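Local coordinates for protein lipopolysaccharide heptosyltransferase 2 (Escherichia coli, PDB 1PSW) that transfers the second heptose from ADP-L-glycero-beta-D-manno-heptose to the heptosyl-Kdo2-lipid A module during synthesis of the lipopolysaccharide core, at residues 184-189 with 263-268; 281-286 with 300-305. All coordinates share one frame; numbering follows the deposited sequence.

Interaction 1: 184-189 with 263-268; sequences GFCPGA and KAIVTN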
loop_
_atom_site.group_PDB
_atom_site.type_symbol
_atom_site.label_atom_id
_atom_site.label_comp_id
_atom_site.label_asym_id
_atom_site.label_seq_id
_atom_site.Cartn_x
_atom_site.Cartn_y
_atom_site.Cartn_z
ATOM N N GLY A 184 -1.049 -12.907 -9.693
ATOM C CA GLY A 184 -1.984 -12.408 -8.706
ATOM C C GLY A 184 -2.843 -11.278 -9.251
ATOM O O GLY A 184 -2.358 -10.445 -10.009
ATOM N N PHE A 185 -4.125 -11.273 -8.886
ATOM C CA PHE A 185 -5.070 -10.226 -9.296
ATOM C C PHE A 185 -5.548 -9.501 -8.035
ATOM O O PHE A 185 -5.754 -10.126 -6.999
ATOM C CB PHE A 185 -6.325 -10.818 -9.975
ATOM C CG PHE A 185 -6.104 -11.379 -11.361
ATOM C CD1 PHE A 185 -4.864 -11.318 -11.976
ATOM C CD2 PHE A 185 -7.170 -11.964 -12.052
ATOM C CE1 PHE A 185 -4.670 -11.837 -13.268
ATOM C CE2 PHE A 185 -6.995 -12.487 -13.338
ATOM C CZ PHE A 185 -5.740 -12.420 -13.946
ATOM N N CYS A 186 -5.737 -8.190 -8.131
ATOM C CA CYS A 186 -6.238 -7.383 -7.016
ATOM C C CYS A 186 -7.382 -6.590 -7.643
ATOM O O CYS A 186 -7.236 -5.413 -7.956
ATOM C CB CYS A 186 -5.154 -6.431 -6.507
ATOM S SG CYS A 186 -3.656 -7.236 -5.894
ATOM N N PRO A 187 -8.547 -7.231 -7.827
ATOM C CA PRO A 187 -9.753 -6.651 -8.431
ATOM C C PRO A 187 -10.521 -5.571 -7.672
ATOM O O PRO A 187 -11.382 -4.906 -8.254
ATOM C CB PRO A 187 -10.606 -7.879 -8.707
ATOM C CG PRO A 187 -10.321 -8.731 -7.516
ATOM C CD PRO A 187 -8.812 -8.602 -7.354
ATOM N N GLY A 188 -10.214 -5.391 -6.393
ATOM C CA GLY A 188 -10.913 -4.385 -5.611
ATOM C C GLY A 188 -10.323 -2.999 -5.765
ATOM O O GLY A 188 -9.409 -2.791 -6.564
ATOM N N ALA A 189 -10.849 -2.047 -5.002
ATOM C CA ALA A 189 -10.374 -0.671 -5.043
ATOM C C ALA A 189 -11.060 0.102 -3.933
ATOM O O ALA A 189 -12.287 0.195 -3.892
ATOM C CB ALA A 189 -10.686 -0.040 -6.393
ATOM N N LYS A 263 4.490 -14.359 -10.000
ATOM C CA LYS A 263 5.376 -13.973 -11.100
ATOM C C LYS A 263 5.061 -12.556 -11.581
ATOM O O LYS A 263 5.931 -11.865 -12.118
ATOM C CB LYS A 263 5.225 -14.950 -12.263
ATOM C CG LYS A 263 5.560 -16.391 -11.913
ATOM C CD LYS A 263 7.041 -16.571 -11.648
ATOM C CE LYS A 263 7.355 -18.012 -11.293
ATOM N NZ LYS A 263 8.823 -18.231 -11.201
ATOM N N ALA A 264 3.807 -12.147 -11.402
ATOM C CA ALA A 264 3.353 -10.817 -11.789
ATOM C C ALA A 264 2.028 -10.530 -11.108
ATOM O O ALA A 264 1.353 -11.443 -10.630
ATOM C CB ALA A 264 3.190 -10.714 -13.303
ATOM N N ILE A 265 1.664 -9.253 -11.081
ATOM C CA ILE A 265 0.432 -8.800 -10.448
ATOM C C ILE A 265 -0.331 -7.888 -11.397
ATOM O O ILE A 265 0.273 -7.122 -12.141
ATOM C CB ILE A 265 0.737 -7.985 -9.161
ATOM C CG1 ILE A 265 1.533 -8.848 -8.168
ATOM C CG2 ILE A 265 -0.554 -7.484 -8.542
ATOM C CD1 ILE A 265 0.793 -10.072 -7.654
ATOM N N VAL A 266 -1.657 -7.996 -11.392
ATOM C CA VAL A 266 -2.511 -7.133 -12.206
ATOM C C VAL A 266 -3.420 -6.498 -11.165
ATOM O O VAL A 266 -4.021 -7.208 -10.350
ATOM C CB VAL A 266 -3.369 -7.932 -13.206
ATOM C CG1 VAL A 266 -4.238 -6.987 -14.022
ATOM C CG2 VAL A 266 -2.476 -8.744 -14.124
ATOM N N THR A 267 -3.526 -5.173 -11.177
ATOM C CA THR A 267 -4.339 -4.495 -10.177
ATOM C C THR A 267 -4.868 -3.144 -10.648
ATOM O O THR A 267 -4.387 -2.576 -11.626
ATOM C CB THR A 267 -3.502 -4.233 -8.908
ATOM O OG1 THR A 267 -4.300 -3.549 -7.934
ATOM C CG2 THR A 267 -2.303 -3.366 -9.248
ATOM N N ASN A 268 -5.870 -2.651 -9.930
ATOM C CA ASN A 268 -6.445 -1.343 -10.190
ATOM C C ASN A 268 -5.640 -0.382 -9.309
ATOM O O ASN A 268 -4.730 -0.797 -8.590
ATOM C CB ASN A 268 -7.908 -1.293 -9.730
ATOM C CG ASN A 268 -8.751 -2.401 -10.312
ATOM O OD1 ASN A 268 -8.779 -2.613 -11.523
ATOM N ND2 ASN A 268 -9.465 -3.109 -9.441
HETATM O O HOH W 1 -6.743 -3.275 -6.899
#
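G184, F185 and C186 pair in parallel register with I265, V266 and T267, the strand axes 4.8 Å apart at 12°. The backbone bonds G184 N to A264 O (3.0 Å), V266 N to G184 O and C186 N to V266 O join the two strands. On one face F185 and V266 lie side by side and point the same way; F185 CG stands anti to the carbonyl carbon (chi1 -72°), and CE1 is 3.9 Å from V266 CG2. Y202, L205 and L209 of helix 199-211 pack on this face. The opposite face, facing helix 271-278, carries C186, I265 and T267. Here I265 CD1 rests on the backbone of G184, 3.8 Å from its CA, and T267 OG1 approaches C186 CB to 3.3 Å. The T267 hydroxyl donates to N268 O, and water 1 lies within bonding distance of T267 OG1 and G188 O. Next along, N268 grips the turning loop: ND2 gives a nearly straight bond to G188 O (2.9 Å, 171°), held in its own amide plane but reaching the carbonyl from above, and a weak one to P187 O. W197 N binds OD1, so the amide's rotation is fixed. This is the centre of a Rossmann-like parallel sheet, at the C-terminal ends of its strands, the side that generally faces the donor nucleotide in the C-terminal domain of GT-B glycosyltransferases.

Interaction 2: 281-286 with 300-305; sequences RPLVAL and HKARVI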
loop_
_atom_site.group_PDB
_atom_site.type_symbol
_atom_site.label_atom_id
_atom_site.label_comp_id
_atom_site.label_asym_id
_atom_site.label_seq_id
_atom_site.Cartn_x
_atom_site.Cartn_y
_atom_site.Cartn_z
ATOM N N ARG A 281 7.716 -6.567 -7.656
ATOM C CA ARG A 281 7.162 -7.626 -8.484
ATOM C C ARG A 281 6.669 -6.999 -9.788
ATOM O O ARG A 281 6.194 -5.864 -9.788
ATOM C CB ARG A 281 5.972 -8.296 -7.770
ATOM C CG ARG A 281 6.305 -9.127 -6.525
ATOM C CD ARG A 281 6.874 -10.492 -6.898
ATOM N NE ARG A 281 8.235 -10.387 -7.368
ATOM C CZ ARG A 281 8.738 -11.064 -8.389
ATOM N NH1 ARG A 281 7.993 -11.920 -9.077
ATOM N NH2 ARG A 281 10.004 -10.859 -8.726
ATOM N N PRO A 282 6.801 -7.708 -10.921
ATOM C CA PRO A 282 6.315 -7.115 -12.170
ATOM C C PRO A 282 4.833 -6.858 -11.942
ATOM O O PRO A 282 4.137 -7.695 -11.372
ATOM C CB PRO A 282 6.555 -8.213 -13.192
ATOM C CG PRO A 282 7.793 -8.885 -12.664
ATOM C CD PRO A 282 7.510 -8.975 -11.176
ATOM N N LEU A 283 4.356 -5.704 -12.380
ATOM C CA LEU A 283 2.964 -5.366 -12.161
ATOM C C LEU A 283 2.378 -4.492 -13.252
ATOM O O LEU A 283 3.059 -3.660 -13.842
ATOM C CB LEU A 283 2.827 -4.684 -10.792
ATOM C CG LEU A 283 1.579 -3.879 -10.439
ATOM C CD1 LEU A 283 1.056 -4.250 -9.056
ATOM C CD2 LEU A 283 1.936 -2.405 -10.500
ATOM N N VAL A 284 1.103 -4.713 -13.532
ATOM C CA VAL A 284 0.389 -3.933 -14.533
ATOM C C VAL A 284 -0.734 -3.257 -13.751
ATOM O O VAL A 284 -1.588 -3.934 -13.177
ATOM C CB VAL A 284 -0.218 -4.833 -15.636
ATOM C CG1 VAL A 284 -1.005 -3.981 -16.627
ATOM C CG2 VAL A 284 0.883 -5.585 -16.359
ATOM N N ALA A 285 -0.715 -1.928 -13.725
ATOM C CA ALA A 285 -1.704 -1.138 -13.006
ATOM C C ALA A 285 -2.686 -0.484 -13.977
ATOM O O ALA A 285 -2.299 0.284 -14.854
ATOM C CB ALA A 285 -1.000 -0.084 -12.164
ATOM N N LEU A 286 -3.965 -0.805 -13.805
ATOM C CA LEU A 286 -5.026 -0.301 -14.668
ATOM C C LEU A 286 -5.740 0.926 -14.120
ATOM O O LEU A 286 -6.355 0.879 -13.048
ATOM C CB LEU A 286 -6.032 -1.420 -14.923
ATOM C CG LEU A 286 -5.374 -2.754 -15.297
ATOM C CD1 LEU A 286 -6.459 -3.791 -15.562
ATOM C CD2 LEU A 286 -4.484 -2.585 -16.539
ATOM N N HIS A 300 10.377 0.108 -10.728
ATOM C CA HIS A 300 10.825 0.131 -12.113
ATOM C C HIS A 300 10.200 -1.003 -12.923
ATOM O O HIS A 300 10.252 -0.986 -14.148
ATOM C CB HIS A 300 12.345 0.007 -12.188
ATOM C CG HIS A 300 13.082 1.211 -11.699
ATOM N ND1 HIS A 300 14.460 1.292 -11.712
ATOM C CD2 HIS A 300 12.647 2.388 -11.184
ATOM C CE1 HIS A 300 14.839 2.460 -11.230
ATOM N NE2 HIS A 300 13.756 3.147 -10.902
ATOM N N LYS A 301 9.596 -1.973 -12.238
ATOM C CA LYS A 301 8.996 -3.120 -12.911
ATOM C C LYS A 301 7.493 -2.989 -13.088
ATOM O O LYS A 301 6.824 -3.938 -13.489
ATOM C CB LYS A 301 9.335 -4.408 -12.150
ATOM C CG LYS A 301 10.837 -4.681 -12.050
ATOM C CD LYS A 301 11.135 -6.119 -11.648
ATOM C CE LYS A 301 12.634 -6.385 -11.671
ATOM N NZ LYS A 301 12.970 -7.839 -11.624
ATOM N N ALA A 302 6.968 -1.799 -12.800
ATOM C CA ALA A 302 5.543 -1.524 -12.950
ATOM C C ALA A 302 5.260 -0.820 -14.280
ATOM O O ALA A 302 6.094 -0.076 -14.800
ATOM C CB ALA A 302 5.057 -0.653 -11.796
ATOM N N ARG A 303 4.080 -1.080 -14.830
ATOM C CA ARG A 303 3.638 -0.457 -16.065
ATOM C C ARG A 303 2.209 -0.009 -15.794
ATOM O O ARG A 303 1.431 -0.723 -15.150
ATOM C CB ARG A 303 3.668 -1.443 -17.238
ATOM C CG ARG A 303 5.071 -1.896 -17.642
ATOM C CD ARG A 303 5.945 -0.713 -18.059
ATOM N NE ARG A 303 7.257 -1.127 -18.561
ATOM C CZ ARG A 303 8.270 -1.533 -17.799
ATOM N NH1 ARG A 303 8.142 -1.588 -16.478
ATOM N NH2 ARG A 303 9.420 -1.885 -18.363
ATOM N N VAL A 304 1.876 1.182 -16.275
ATOM C CA VAL A 304 0.552 1.744 -16.085
ATOM C C VAL A 304 -0.184 1.822 -17.405
ATOM O O VAL A 304 0.375 2.243 -18.419
ATOM C CB VAL A 304 0.627 3.160 -15.477
ATOM C CG1 VAL A 304 -0.715 3.864 -15.635
ATOM C CG2 VAL A 304 1.001 3.074 -13.987
ATOM N N ILE A 305 -1.439 1.396 -17.396
ATOM C CA ILE A 305 -2.263 1.456 -18.592
ATOM C C ILE A 305 -3.449 2.358 -18.295
ATOM O O ILE A 305 -4.182 2.145 -17.327
ATOM C CB ILE A 305 -2.784 0.069 -18.993
ATOM C CG1 ILE A 305 -1.596 -0.872 -19.246
ATOM C CG2 ILE A 305 -3.652 0.177 -20.250
ATOM C CD1 ILE A 305 -1.998 -2.281 -19.626
HETATM O O HOH W 2 11.089 -10.362 -11.215
HETATM O O HOH W 3 11.825 -8.209 -9.429
#
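A285 is bonded through both its backbone N and O to strand 302-305: A285 N reaches R303 O at 2.8 Å (174°), and I305 N reaches A285 O at 2.9 Å. These bonds attach the outermost strand of a Rossmann-like parallel sheet, the two segments crossing at -24°. Toward the strand starts, R303 N donates to L283 O, and L283 N makes a longer bond to K301 O (3.2 Å), standing above that carbonyl plane. At this end the like charges of R281 and K301 stand apart, with waters 2 and 3 accepting from K301 NZ and, weakly, from R281 NH2. The R281 guanidinium lies flat over P282 CD, while its NH1 forms a salt bridge with E346, which probably offsets some of the positive charge. The R303 chain bends at chi2 (-60°), and NH1 bonds to A302 O at 3.0 Å. Packing follows the two faces. L283 CD2 touches A302 CB at 3.8 Å on the face near helix 271-278, with A285 CB and V304 CG2 next along. On the face near helix 332-347, I305 CD1 touches two neighbours, lying 4.0 Å from L286 CD2 and 3.6 Å from V284 CG1.

The chain runs from strand 182-186 through helix 199-211, strands 215-218 and 243-245 and helix 252-260 and returns as strand 264-268, where interaction 1 closes. Helix 271-278 then leads to strand 283-287, and interaction 2 closes a short, helix-free connection to strand 302-306. The two loops are in series, neither nested nor crossed. They meet where strands 264-268 and 283-287 lie adjacent: probable hydrogen bonds run from V284 N to I265 O and from L286 N to T267 O, and T267 CG2 packs on L283 CD1. Four successive strands of the sheet are thus joined from its middle to its edge, with helix 271-278 on one face and helices 199-211 and 332-347 on the other.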